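Local atomic coordinates of 1-carboxybiuret hydrolase subunit AtzE (Pseudomonas sp., PDB entry 6C62), a protein that hydrolyses 1-carboxybiuret to urea-1,3-dicarboxylate and ammonia, a step in the bacterial breakdown of atrazine. Residues 35-40 and 135-140; 72-77 and 118-123; 145-150 and 180-185; 170-175 and 204-209. All coordinates share one frame; numbering follows the deposited sequence.

Interaction 1: residues 35-40 and 135-140; sequences INAFTC and GPTRNP
Asn36 and Thr137 face each other where the helix 17-35 ends, and each reaches for the other segment's backbone. The amide of Asn36, its CG anti to the backbone N (chi1 -168°), is carried toward Pro136, and its ND2 donates to Pro136 O over 3.1 Å. That oxygen lies nearly in the plane of the amide, whereas the amide nitrogen stands well above the plane of the proline carbonyl. The same ND2 also bonds to Tyr134 O, so neighbouring carbonyls hold the group from turning. In return Thr137 OG1 donates to Asn36 O at 2.8 Å, coming from above that carbonyl's plane, and it is itself met by Asn119 ND2. One residue further along, the backbones join directly: Arg138 N gives Ile35 O an almost straight hydrogen bond of 2.9 Å, in the plane of the carbonyl, and Thr137 CA lies 3.4 Å from the same Ile35 O. An alanine at Thr137 would probably leave Asn36 O and Asn119 ND2 without this shared partner and open a small gap where CG2 had packed near Ile35 O. Farther along, the tip of Ile35 bends back to the segment 135-140, its CD1 resting 4.1 Å from Pro140 CG. Ala156 of the helix 152-159 touches Ile35, Thr137 and Pro140 alike. Asn36 has positive phi, and the arrangement is that of a helix C-terminus in the amidase fold, where the carbonyls of the last helical residue, Ile35, and of Asn36 just after it are taken up by the broken strand 135-139.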
loop_
_atom_site.group_PDB
_atom_site.type_symbol
_atom_site.label_atom_id
_atom_site.label_comp_id
_atom_site.label_asym_id
_atom_site.label_seq_id
_atom_site.Cartn_x
_atom_site.Cartn_y
_atom_site.Cartn_z
ATOM N N ILE A 35 29.033 1.158 29.394
ATOM C CA ILE A 35 28.187 0.436 28.410
ATOM C C ILE A 35 27.427 1.450 27.547
ATOM O O ILE A 35 27.273 1.247 26.342
ATOM C CB ILE A 35 27.226 -0.513 29.117
ATOM C CG1 ILE A 35 28.000 -1.579 29.959
ATOM C CG2 ILE A 35 26.282 -1.195 28.122
ATOM C CD1 ILE A 35 29.077 -2.283 29.202
ATOM N N ASN A 36 26.963 2.538 28.160
ATOM C CA ASN A 36 26.219 3.599 27.489
ATOM C C ASN A 36 24.949 3.053 26.774
ATOM O O ASN A 36 24.697 3.353 25.635
ATOM C CB ASN A 36 27.122 4.366 26.509
ATOM C CG ASN A 36 26.489 5.646 26.010
ATOM O OD1 ASN A 36 25.979 6.407 26.795
ATOM N ND2 ASN A 36 26.586 5.923 24.695
ATOM N N ALA A 37 24.197 2.223 27.477
ATOM C CA ALA A 37 22.914 1.707 26.986
ATOM C C ALA A 37 21.781 2.676 27.250
ATOM O O ALA A 37 20.863 2.717 26.435
ATOM C CB ALA A 37 22.598 0.373 27.611
ATOM N N PHE A 38 21.814 3.468 28.316
ATOM C CA PHE A 38 20.709 4.363 28.654
ATOM C C PHE A 38 20.872 5.795 28.165
ATOM O O PHE A 38 21.934 6.367 28.297
ATOM C CB PHE A 38 20.479 4.422 30.167
ATOM C CG PHE A 38 19.707 3.262 30.710
ATOM C CD1 PHE A 38 20.313 2.038 30.882
ATOM C CD2 PHE A 38 18.370 3.413 31.039
ATOM C CE1 PHE A 38 19.612 0.945 31.396
ATOM C CE2 PHE A 38 17.647 2.356 31.545
ATOM C CZ PHE A 38 18.276 1.090 31.721
ATOM N N THR A 39 19.834 6.418 27.637
ATOM C CA THR A 39 19.838 7.830 27.344
ATOM C C THR A 39 18.995 8.607 28.305
ATOM O O THR A 39 19.060 9.864 28.279
ATOM C CB THR A 39 19.314 8.149 25.919
ATOM O OG1 THR A 39 18.024 7.534 25.668
ATOM C CG2 THR A 39 20.305 7.630 24.883
ATOM N N CYS A 40 18.139 7.933 29.078
ATOM C CA CYS A 40 17.351 8.615 30.060
ATOM C C CYS A 40 16.904 7.678 31.160
ATOM O O CYS A 40 16.602 6.528 30.883
ATOM C CB CYS A 40 16.265 9.344 29.328
ATOM S SG CYS A 40 14.672 8.706 29.484
ATOM N N GLY A 135 27.080 8.823 21.508
ATOM C CA GLY A 135 28.138 7.873 21.689
ATOM C C GLY A 135 27.706 6.435 21.407
ATOM O O GLY A 135 26.488 6.122 21.411
ATOM N N PRO A 136 28.692 5.553 21.124
ATOM C CA PRO A 136 28.342 4.160 20.869
ATOM C C PRO A 136 27.861 3.470 22.110
ATOM O O PRO A 136 28.304 3.824 23.250
ATOM C CB PRO A 136 29.671 3.521 20.437
ATOM C CG PRO A 136 30.685 4.316 21.179
ATOM C CD PRO A 136 30.170 5.741 21.172
ATOM N N THR A 137 26.989 2.488 21.953
ATOM C CA THR A 137 26.740 1.499 23.022
ATOM C C THR A 137 27.770 0.396 22.903
ATOM O O THR A 137 28.050 -0.064 21.802
ATOM C CB THR A 137 25.322 0.951 22.925
ATOM O OG1 THR A 137 24.399 2.008 23.222
ATOM C CG2 THR A 137 25.093 -0.162 23.935
ATOM N N ARG A 138 28.324 -0.059 24.019
ATOM C CA ARG A 138 29.424 -1.026 23.987
ATOM C C ARG A 138 28.952 -2.395 24.416
ATOM O O ARG A 138 28.143 -2.541 25.343
ATOM C CB ARG A 138 30.591 -0.561 24.854
ATOM C CG ARG A 138 31.210 0.762 24.404
ATOM C CD ARG A 138 32.371 1.221 25.329
ATOM N NE ARG A 138 32.949 2.437 24.750
ATOM C CZ ARG A 138 33.904 2.465 23.816
ATOM N NH1 ARG A 138 34.514 1.366 23.348
ATOM N NH2 ARG A 138 34.236 3.660 23.300
ATOM N N ASN A 139 29.477 -3.431 23.772
ATOM C CA ASN A 139 29.120 -4.800 24.102
ATOM C C ASN A 139 29.610 -5.148 25.496
ATOM O O ASN A 139 30.820 -5.099 25.747
ATOM C CB ASN A 139 29.747 -5.737 23.083
ATOM C CG ASN A 139 29.100 -7.075 23.064
ATOM O OD1 ASN A 139 29.018 -7.734 24.099
ATOM N ND2 ASN A 139 28.625 -7.502 21.881
ATOM N N PRO A 140 28.725 -5.570 26.407
ATOM C CA PRO A 140 29.188 -5.940 27.742
ATOM C C PRO A 140 30.100 -7.136 27.791
ATOM O O PRO A 140 30.811 -7.250 28.750
ATOM C CB PRO A 140 27.866 -6.247 28.482
ATOM C CG PRO A 140 26.865 -5.450 27.786
ATOM C CD PRO A 140 27.264 -5.567 26.358
#

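Interaction 2: residues 72-77 and 118-123; sequences AVKNLF and LNMDEF
Met120 reaches across to Lys74, Asn75 and Leu76, each atom of its side chain meeting a different part of them. CB lies against the aliphatic part of Lys74, 3.6 Å from Lys74 CE, the two side chains crossing at about a right angle. CG lies between the backbone N and the carbonyl carbon (chi1 57°), a placement that brings it 3.2 Å from Asn75 OD1. SD comes next, also close to that oxygen, and lies 3.8 Å from Leu76 CB. A bend at chi3 then turns CE toward Leu76 CD2, 3.9 Å away. The methionine thus fills the angle between the extended lysine and the type I turn from Lys74 to Phe77. Lys74 itself runs on past it, fully stretched beyond CG, to place NZ in hydrogen bonds with Ser150, Ser151 and Ser169; by similarity it belongs to the charge relay of the active site. Beside this packing the backbones make a parallel bridge around Lys74 and Leu118. Leu118 N donates to Val73 O at 2.7 Å, while Asn75 N reaches Leu118 O at 2.9 Å, on a lone pair of the carbonyl. Toward the start of the segment 72-77, Ala72 CB is 3.8 Å from Leu118 CD2. A water links Asn75 ND2 to Asn119 OD1, and the same ND2 also bonds to Thr39 OG1. Strand 70-74 lies between strand 113-118 and strand 165-170 in the large mixed sheet, Phe38 of strand 38-41 packs against both Ala72 and Leu118, and Ser154 of helix 152-159 touches Lys74 and Leu118.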
loop_
_atom_site.group_PDB
_atom_site.type_symbol
_atom_site.label_atom_id
_atom_site.label_comp_id
_atom_site.label_asym_id
_atom_site.label_seq_id
_atom_site.Cartn_x
_atom_site.Cartn_y
_atom_site.Cartn_z
ATOM N N ALA A 72 13.401 -1.528 30.380
ATOM C CA ALA A 72 13.684 -0.271 29.705
ATOM C C ALA A 72 13.342 -0.378 28.240
ATOM O O ALA A 72 13.183 -1.498 27.696
ATOM C CB ALA A 72 15.121 0.126 29.920
ATOM N N VAL A 73 13.213 0.775 27.569
ATOM C CA VAL A 73 12.739 0.763 26.147
ATOM C C VAL A 73 13.640 1.573 25.222
ATOM O O VAL A 73 14.155 2.630 25.600
ATOM C CB VAL A 73 11.276 1.280 26.059
ATOM C CG1 VAL A 73 10.390 0.397 26.956
ATOM C CG2 VAL A 73 11.152 2.730 26.472
ATOM N N LYS A 74 13.822 1.085 24.003
ATOM C CA LYS A 74 14.486 1.854 22.966
ATOM C C LYS A 74 13.856 3.243 22.867
ATOM O O LYS A 74 12.619 3.391 22.991
ATOM C CB LYS A 74 14.330 1.083 21.669
ATOM C CG LYS A 74 15.131 1.610 20.498
ATOM C CD LYS A 74 14.900 0.672 19.316
ATOM C CE LYS A 74 15.806 1.026 18.158
ATOM N NZ LYS A 74 15.638 0.010 17.084
ATOM N N ASN A 75 14.690 4.279 22.720
ATOM C CA ASN A 75 14.207 5.647 22.862
ATOM C C ASN A 75 13.405 6.171 21.671
ATOM O O ASN A 75 13.109 7.352 21.619
ATOM C CB ASN A 75 15.314 6.572 23.351
ATOM C CG ASN A 75 16.361 6.949 22.296
ATOM O OD1 ASN A 75 16.133 6.852 21.101
ATOM N ND2 ASN A 75 17.535 7.348 22.768
ATOM N N LEU A 76 13.015 5.306 20.719
ATOM C CA LEU A 76 11.905 5.619 19.818
ATOM C C LEU A 76 10.472 5.360 20.440
ATOM O O LEU A 76 9.460 5.721 19.819
ATOM C CB LEU A 76 12.078 4.912 18.488
ATOM C CG LEU A 76 12.175 3.382 18.431
ATOM C CD1 LEU A 76 10.847 2.752 18.756
ATOM C CD2 LEU A 76 12.623 2.888 17.047
ATOM N N PHE A 77 10.403 4.780 21.646
ATOM C CA PHE A 77 9.144 4.584 22.317
ATOM C C PHE A 77 8.819 5.843 23.114
ATOM O O PHE A 77 9.680 6.361 23.867
ATOM C CB PHE A 77 9.104 3.398 23.289
ATOM C CG PHE A 77 9.065 2.043 22.644
ATOM C CD1 PHE A 77 10.206 1.431 22.175
ATOM C CD2 PHE A 77 7.858 1.375 22.482
ATOM C CE1 PHE A 77 10.165 0.146 21.576
ATOM C CE2 PHE A 77 7.789 0.133 21.900
ATOM C CZ PHE A 77 8.954 -0.502 21.430
ATOM N N LEU A 118 16.557 3.884 26.059
ATOM C CA LEU A 118 17.798 3.259 25.616
ATOM C C LEU A 118 18.318 3.765 24.277
ATOM O O LEU A 118 17.557 4.061 23.343
ATOM C CB LEU A 118 17.613 1.729 25.527
ATOM C CG LEU A 118 17.123 1.081 26.799
ATOM C CD1 LEU A 118 16.812 -0.361 26.509
ATOM C CD2 LEU A 118 18.141 1.180 27.926
ATOM N N ASN A 119 19.647 3.769 24.172
ATOM C CA ASN A 119 20.368 4.275 22.991
ATOM C C ASN A 119 20.052 3.419 21.741
ATOM O O ASN A 119 19.761 2.213 21.850
ATOM C CB ASN A 119 21.880 4.273 23.275
ATOM C CG ASN A 119 22.698 5.148 22.334
ATOM O OD1 ASN A 119 22.215 6.142 21.778
ATOM N ND2 ASN A 119 24.008 4.765 22.164
ATOM N N MET A 120 20.125 4.063 20.570
ATOM C CA MET A 120 19.828 3.461 19.300
ATOM C C MET A 120 20.544 4.196 18.188
ATOM O O MET A 120 20.943 5.338 18.348
ATOM C CB MET A 120 18.317 3.428 19.055
ATOM C CG MET A 120 17.635 4.814 19.126
ATOM S SD MET A 120 15.915 4.839 18.571
ATOM C CE MET A 120 16.005 4.772 16.789
ATOM N N ASP A 121 20.710 3.551 17.034
ATOM C CA ASP A 121 21.167 4.282 15.849
ATOM C C ASP A 121 20.125 5.317 15.504
ATOM O O ASP A 121 18.907 5.056 15.619
ATOM C CB ASP A 121 21.375 3.410 14.630
ATOM C CG ASP A 121 22.631 2.528 14.742
ATOM O OD1 ASP A 121 23.800 3.040 14.704
ATOM O OD2 ASP A 121 22.453 1.298 14.890
ATOM N N GLU A 122 20.587 6.486 15.082
ATOM C CA GLU A 122 19.661 7.605 14.796
ATOM C C GLU A 122 18.592 7.213 13.801
ATOM O O GLU A 122 18.882 6.740 12.741
ATOM C CB GLU A 122 20.411 8.825 14.266
ATOM C CG GLU A 122 19.435 9.895 13.826
ATOM C CD GLU A 122 20.083 11.132 13.250
ATOM O OE1 GLU A 122 20.259 11.133 11.980
ATOM O OE2 GLU A 122 20.317 12.111 14.024
ATOM N N PHE A 123 17.340 7.432 14.183
ATOM C CA PHE A 123 16.189 7.184 13.351
ATOM C C PHE A 123 16.067 5.758 12.902
ATOM O O PHE A 123 15.377 5.469 11.931
ATOM C CB PHE A 123 16.104 8.210 12.172
ATOM C CG PHE A 123 15.787 9.623 12.595
ATOM C CD1 PHE A 123 14.840 9.902 13.543
ATOM C CD2 PHE A 123 16.446 10.705 12.017
ATOM C CE1 PHE A 123 14.549 11.227 13.886
ATOM C CE2 PHE A 123 16.156 11.994 12.343
ATOM C CZ PHE A 123 15.198 12.266 13.290
HETATM O O HOH W 1 20.115 7.686 21.280
#

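Interaction 3: residues 145-150 and 180-185; sequences RIAGGS and SLCGVW
Leu181 presses its CD1 methyl against the loop 145-150, meeting Ile146 and Gly148 at once. Its CG stands anti to the carbonyl carbon (chi1 -56°), and from there CD1 comes within 3.8 Å of Ile146 CD1 and 3.7 Å of Gly148 CA. The isoleucine supplies its longer branch, CG1 and CD1, which runs past the leucine at a slant. A side chain on Gly148 would crowd the same methyl, and the backbone angles there would in any case drive it into the preceding carbonyl.

The loop leads into the glycine- and serine-rich run of the amidase signature family, which begins at Gly148 and, after a cis peptide, includes Ser150, assigned by similarity to the charge relay, whose N is hydrogen-bonded to Ser174 OG. Helix 176-182, which ends at Cys182 before Gly183 leaves helical geometry with positive phi, packs where that run starts.

Ala147 is the next residue to be pinned. Its CB rests 3.8 Å from Cys182 SG, and its O is nearer still, at 3.4 Å from the sulphur; this buried carbonyl oxygen has no hydrogen-bonding partner in the model, and Leu181 CB lies beside it as well. Cys182 turns SG anti to its own carbonyl carbon, which sets the sulphur against the alanine, with Ala159 of helix 152-159 also touching it. The two backbones are joined through a third party, since Asn139 ND2 bonds both Leu181 O and Ile146 O.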
loop_
_atom_site.group_PDB
_atom_site.type_symbol
_atom_site.label_atom_id
_atom_site.label_comp_id
_atom_site.label_asym_id
_atom_site.label_seq_id
_atom_site.Cartn_x
_atom_site.Cartn_y
_atom_site.Cartn_z
ATOM N N ARG A 145 33.957 -3.841 21.388
ATOM C CA ARG A 145 33.128 -4.368 20.278
ATOM C C ARG A 145 31.710 -3.766 20.303
ATOM O O ARG A 145 31.219 -3.316 21.330
ATOM C CB ARG A 145 33.094 -5.881 20.339
ATOM C CG ARG A 145 34.482 -6.507 20.111
ATOM C CD ARG A 145 34.363 -7.961 20.213
ATOM N NE ARG A 145 35.605 -8.678 19.974
ATOM C CZ ARG A 145 36.144 -8.912 18.769
ATOM N NH1 ARG A 145 35.620 -8.429 17.640
ATOM N NH2 ARG A 145 37.250 -9.620 18.697
ATOM N N ILE A 146 31.088 -3.751 19.142
ATOM C CA ILE A 146 29.708 -3.219 19.025
ATOM C C ILE A 146 28.690 -4.114 19.741
ATOM O O ILE A 146 28.851 -5.333 19.843
ATOM C CB ILE A 146 29.281 -3.032 17.557
ATOM C CG1 ILE A 146 29.128 -4.362 16.839
ATOM C CG2 ILE A 146 30.226 -2.098 16.817
ATOM C CD1 ILE A 146 28.461 -4.240 15.470
ATOM N N ALA A 147 27.632 -3.479 20.213
ATOM C CA ALA A 147 26.460 -4.161 20.738
ATOM C C ALA A 147 25.500 -4.608 19.610
ATOM O O ALA A 147 24.591 -5.341 19.850
ATOM C CB ALA A 147 25.720 -3.241 21.664
ATOM N N GLY A 148 25.688 -4.137 18.392
ATOM C CA GLY A 148 24.745 -4.418 17.341
ATOM C C GLY A 148 23.737 -3.295 17.387
ATOM O O GLY A 148 23.909 -2.320 18.149
ATOM N N GLY A 149 22.728 -3.398 16.548
ATOM C CA GLY A 149 21.784 -2.310 16.383
ATOM C C GLY A 149 20.702 -2.666 15.399
ATOM O O GLY A 149 20.716 -3.781 14.827
ATOM N N SER A 150 19.749 -1.755 15.183
ATOM C CA SER A 150 19.679 -0.448 15.802
ATOM C C SER A 150 19.228 -0.453 17.258
ATOM O O SER A 150 19.369 0.565 17.894
ATOM C CB SER A 150 18.770 0.489 14.984
ATOM O OG SER A 150 17.429 0.044 14.982
ATOM N N SER A 180 21.734 -11.287 18.826
ATOM C CA SER A 180 22.864 -12.122 18.379
ATOM C C SER A 180 24.202 -11.670 18.984
ATOM O O SER A 180 24.953 -12.480 19.567
ATOM C CB SER A 180 22.973 -12.113 16.884
ATOM O OG SER A 180 23.965 -12.984 16.375
ATOM N N LEU A 181 24.517 -10.404 18.771
ATOM C CA LEU A 181 25.769 -9.850 19.153
ATOM C C LEU A 181 25.994 -9.689 20.666
ATOM O O LEU A 181 27.146 -9.850 21.100
ATOM C CB LEU A 181 26.047 -8.580 18.413
ATOM C CG LEU A 181 26.019 -8.663 16.897
ATOM C CD1 LEU A 181 26.639 -7.408 16.315
ATOM C CD2 LEU A 181 26.770 -9.882 16.398
ATOM N N CYS A 182 24.931 -9.456 21.435
ATOM C CA CYS A 182 25.003 -9.344 22.902
ATOM C C CYS A 182 24.777 -10.678 23.640
ATOM O O CYS A 182 24.943 -10.747 24.876
ATOM C CB CYS A 182 24.033 -8.295 23.413
ATOM S SG CYS A 182 24.557 -6.621 23.028
ATOM N N GLY A 183 24.376 -11.724 22.932
ATOM C CA GLY A 183 24.096 -12.952 23.584
ATOM C C GLY A 183 22.875 -12.925 24.483
ATOM O O GLY A 183 22.910 -13.457 25.598
ATOM N N VAL A 184 21.761 -12.387 23.975
ATOM C CA VAL A 184 20.538 -12.403 24.730
ATOM C C VAL A 184 19.397 -12.851 23.812
ATOM O O VAL A 184 19.611 -13.097 22.621
ATOM C CB VAL A 184 20.221 -11.016 25.341
ATOM C CG1 VAL A 184 21.357 -10.534 26.255
ATOM C CG2 VAL A 184 19.962 -9.970 24.246
ATOM N N TRP A 185 18.215 -13.012 24.397
ATOM C CA TRP A 185 17.062 -13.519 23.684
ATOM C C TRP A 185 16.326 -12.348 23.008
ATOM O O TRP A 185 16.238 -11.268 23.570
ATOM C CB TRP A 185 16.077 -14.247 24.614
ATOM C CG TRP A 185 16.588 -15.526 25.135
ATOM C CD1 TRP A 185 17.392 -15.724 26.253
ATOM C CD2 TRP A 185 16.366 -16.813 24.579
ATOM N NE1 TRP A 185 17.662 -17.067 26.407
ATOM C CE2 TRP A 185 17.041 -17.754 25.399
ATOM C CE3 TRP A 185 15.700 -17.265 23.444
ATOM C CZ2 TRP A 185 17.056 -19.114 25.108
ATOM C CZ3 TRP A 185 15.717 -18.610 23.174
ATOM C CH2 TRP A 185 16.370 -19.512 24.002
#

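Interaction 4: residues 170-175 and 204-209; sequences DTNGSI and HSIDHL
A short antiparallel bridge between Asp170 and His208, continued by a side-chain bond from Thr171 to Asp207, joins the end of strand 165-170 to the start of strand 208-213 in the large mixed sheet. The bridge is a hydrogen-bonded pair: Asp170 N donates to His208 O at 2.8 Å, nearly straight, and His208 N returns a bond of 2.9 Å to Asp170 O. That carbonyl oxygen lies at the edge of the imidazole, near its plane, and also receives a weak bond from His208 ND1. Next along, Thr171 OG1 gives Asp207 OD1 a hydrogen bond of 2.6 Å, on the anti side of the carboxylate. The two side chains lie side by side, and the backbone N atoms of Phe202 and Val203 hold the carboxylate as well. Chi1 of -59° leaves Thr171 CG2 anti to the backbone N, placing this methyl 3.7 Å from Ile206 CB. A valine in place of Thr171 would probably leave Asp207 OD1 without its hydroxyl partner.

Beyond the bridge the chain enters the loop of the amidase family that carries Ser174, assigned by similarity as the acyl-ester nucleophile. The carboxylate of Asp170 ties this loop together: its OD2 accepts Ile175 N at 3.0 Å and makes a salt bridge with Arg176, while OD1 takes a weak bond from Gly173 N. Ile206 CG2 comes within 3.2 Å of Thr171 O, and its flank meets Thr305 of helix 294-312 and Phe406 of helix 402-407. At the other end of the contact, Ile175 CD1 approaches the backbone C of Leu209 to 4.2 Å.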
loop_
_atom_site.group_PDB
_atom_site.type_symbol
_atom_site.label_atom_id
_atom_site.label_comp_id
_atom_site.label_asym_id
_atom_site.label_seq_id
_atom_site.Cartn_x
_atom_site.Cartn_y
_atom_site.Cartn_z
ATOM N N ASP A 170 12.524 -3.741 15.106
ATOM C CA ASP A 170 13.144 -4.561 14.085
ATOM C C ASP A 170 12.434 -4.339 12.739
ATOM O O ASP A 170 11.273 -4.717 12.551
ATOM C CB ASP A 170 13.096 -6.068 14.518
ATOM C CG ASP A 170 13.976 -6.979 13.615
ATOM O OD1 ASP A 170 13.895 -6.843 12.381
ATOM O OD2 ASP A 170 14.723 -7.847 14.148
ATOM N N THR A 171 13.135 -3.709 11.813
ATOM C CA THR A 171 12.618 -3.502 10.493
ATOM C C THR A 171 13.258 -4.502 9.551
ATOM O O THR A 171 12.540 -5.287 8.905
ATOM C CB THR A 171 12.881 -2.048 10.076
ATOM O OG1 THR A 171 12.256 -1.212 11.015
ATOM C CG2 THR A 171 12.264 -1.735 8.724
ATOM N N ASN A 172 14.581 -4.502 9.519
ATOM C CA ASN A 172 15.384 -5.396 8.697
ATOM C C ASN A 172 16.382 -6.212 9.528
ATOM O O ASN A 172 17.304 -6.814 8.965
ATOM C CB ASN A 172 16.157 -4.539 7.718
ATOM C CG ASN A 172 15.232 -3.799 6.737
ATOM O OD1 ASN A 172 14.426 -4.431 6.045
ATOM N ND2 ASN A 172 15.342 -2.454 6.695
ATOM N N GLY A 173 16.210 -6.231 10.844
ATOM C CA GLY A 173 17.092 -6.969 11.739
ATOM C C GLY A 173 17.352 -6.402 13.101
ATOM O O GLY A 173 18.031 -7.029 13.892
ATOM N N SER A 174 16.819 -5.273 13.429
ATOM C CA SER A 174 17.279 -4.524 14.583
ATOM C C SER A 174 16.942 -5.015 15.991
ATOM O O SER A 174 17.385 -4.380 16.955
ATOM C CB SER A 174 16.868 -3.050 14.405
ATOM O OG SER A 174 17.753 -2.483 13.447
ATOM N N ILE A 175 16.180 -6.103 16.122
ATOM C CA ILE A 175 16.070 -6.844 17.371
ATOM C C ILE A 175 16.989 -8.052 17.334
ATOM O O ILE A 175 17.749 -8.339 18.288
ATOM C CB ILE A 175 14.630 -7.322 17.631
ATOM C CG1 ILE A 175 13.780 -6.161 18.127
ATOM C CG2 ILE A 175 14.562 -8.473 18.657
ATOM C CD1 ILE A 175 12.264 -6.439 18.127
ATOM N N HIS A 204 7.143 2.509 7.497
ATOM C CA HIS A 204 5.766 2.126 7.795
ATOM C C HIS A 204 5.429 0.709 7.261
ATOM O O HIS A 204 4.717 -0.073 7.907
ATOM C CB HIS A 204 4.801 3.156 7.151
ATOM C CG HIS A 204 4.897 4.531 7.709
ATOM N ND1 HIS A 204 4.813 5.668 6.916
ATOM C CD2 HIS A 204 4.978 4.954 8.998
ATOM C CE1 HIS A 204 4.861 6.730 7.721
ATOM N NE2 HIS A 204 4.977 6.320 8.982
ATOM N N SER A 205 5.952 0.385 6.088
ATOM C CA SER A 205 5.668 -0.909 5.456
ATOM C C SER A 205 6.382 -2.123 6.114
ATOM O O SER A 205 6.089 -3.286 5.761
ATOM C CB SER A 205 6.085 -0.875 3.963
ATOM O OG SER A 205 5.247 -0.080 3.125
ATOM N N ILE A 206 7.376 -1.894 6.991
ATOM C CA ILE A 206 8.176 -3.016 7.507
ATOM C C ILE A 206 8.480 -3.011 8.996
ATOM O O ILE A 206 8.868 -4.048 9.538
ATOM C CB ILE A 206 9.510 -3.175 6.693
ATOM C CG1 ILE A 206 9.324 -3.025 5.162
ATOM C CG2 ILE A 206 10.125 -4.537 6.930
ATOM C CD1 ILE A 206 10.639 -3.044 4.404
ATOM N N ASP A 207 8.303 -1.904 9.719
ATOM C CA ASP A 207 8.670 -1.865 11.153
ATOM C C ASP A 207 7.915 -2.864 11.986
ATOM O O ASP A 207 6.688 -2.940 11.878
ATOM C CB ASP A 207 8.398 -0.497 11.828
ATOM C CG ASP A 207 9.216 0.656 11.277
ATOM O OD1 ASP A 207 10.273 0.442 10.681
ATOM O OD2 ASP A 207 8.717 1.835 11.488
ATOM N N HIS A 208 8.629 -3.577 12.857
ATOM C CA HIS A 208 8.063 -4.461 13.874
ATOM C C HIS A 208 8.593 -4.019 15.259
ATOM O O HIS A 208 9.709 -3.504 15.366
ATOM C CB HIS A 208 8.600 -5.888 13.746
ATOM C CG HIS A 208 8.356 -6.587 12.453
ATOM N ND1 HIS A 208 9.043 -6.307 11.289
ATOM C CD2 HIS A 208 7.658 -7.721 12.214
ATOM C CE1 HIS A 208 8.693 -7.188 10.356
ATOM N NE2 HIS A 208 7.860 -8.064 10.897
ATOM N N LEU A 209 7.837 -4.268 16.329
ATOM C CA LEU A 209 8.283 -3.998 17.694
ATOM C C LEU A 209 8.241 -5.281 18.470
ATOM O O LEU A 209 7.419 -6.160 18.200
ATOM C CB LEU A 209 7.382 -3.007 18.385
ATOM C CG LEU A 209 7.225 -1.632 17.677
ATOM C CD1 LEU A 209 6.219 -0.845 18.472
ATOM C CD2 LEU A 209 8.593 -0.930 17.624
#

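From the N terminus, interaction 1 closes the first long loop, bringing the end of helix 17-35 back to strand 135-139. Interaction 2 is nested inside it, and the two touch where Ala37 O meets Asn119 N. Interaction 3 opens after both and crosses interaction 4: segment 170-175 falls between 145-150 and 180-185, while 204-209 follows later. Interactions 1, 2 and 4 all reach the large mixed sheet, whereas interaction 3 sets a helix end against a loop. Lys74 NZ to Ser150 OG joins interactions 2 and 3, and Ser150 N to Ser174 OG joins 3 and 4, so three contacts converge on the proposed catalytic residues.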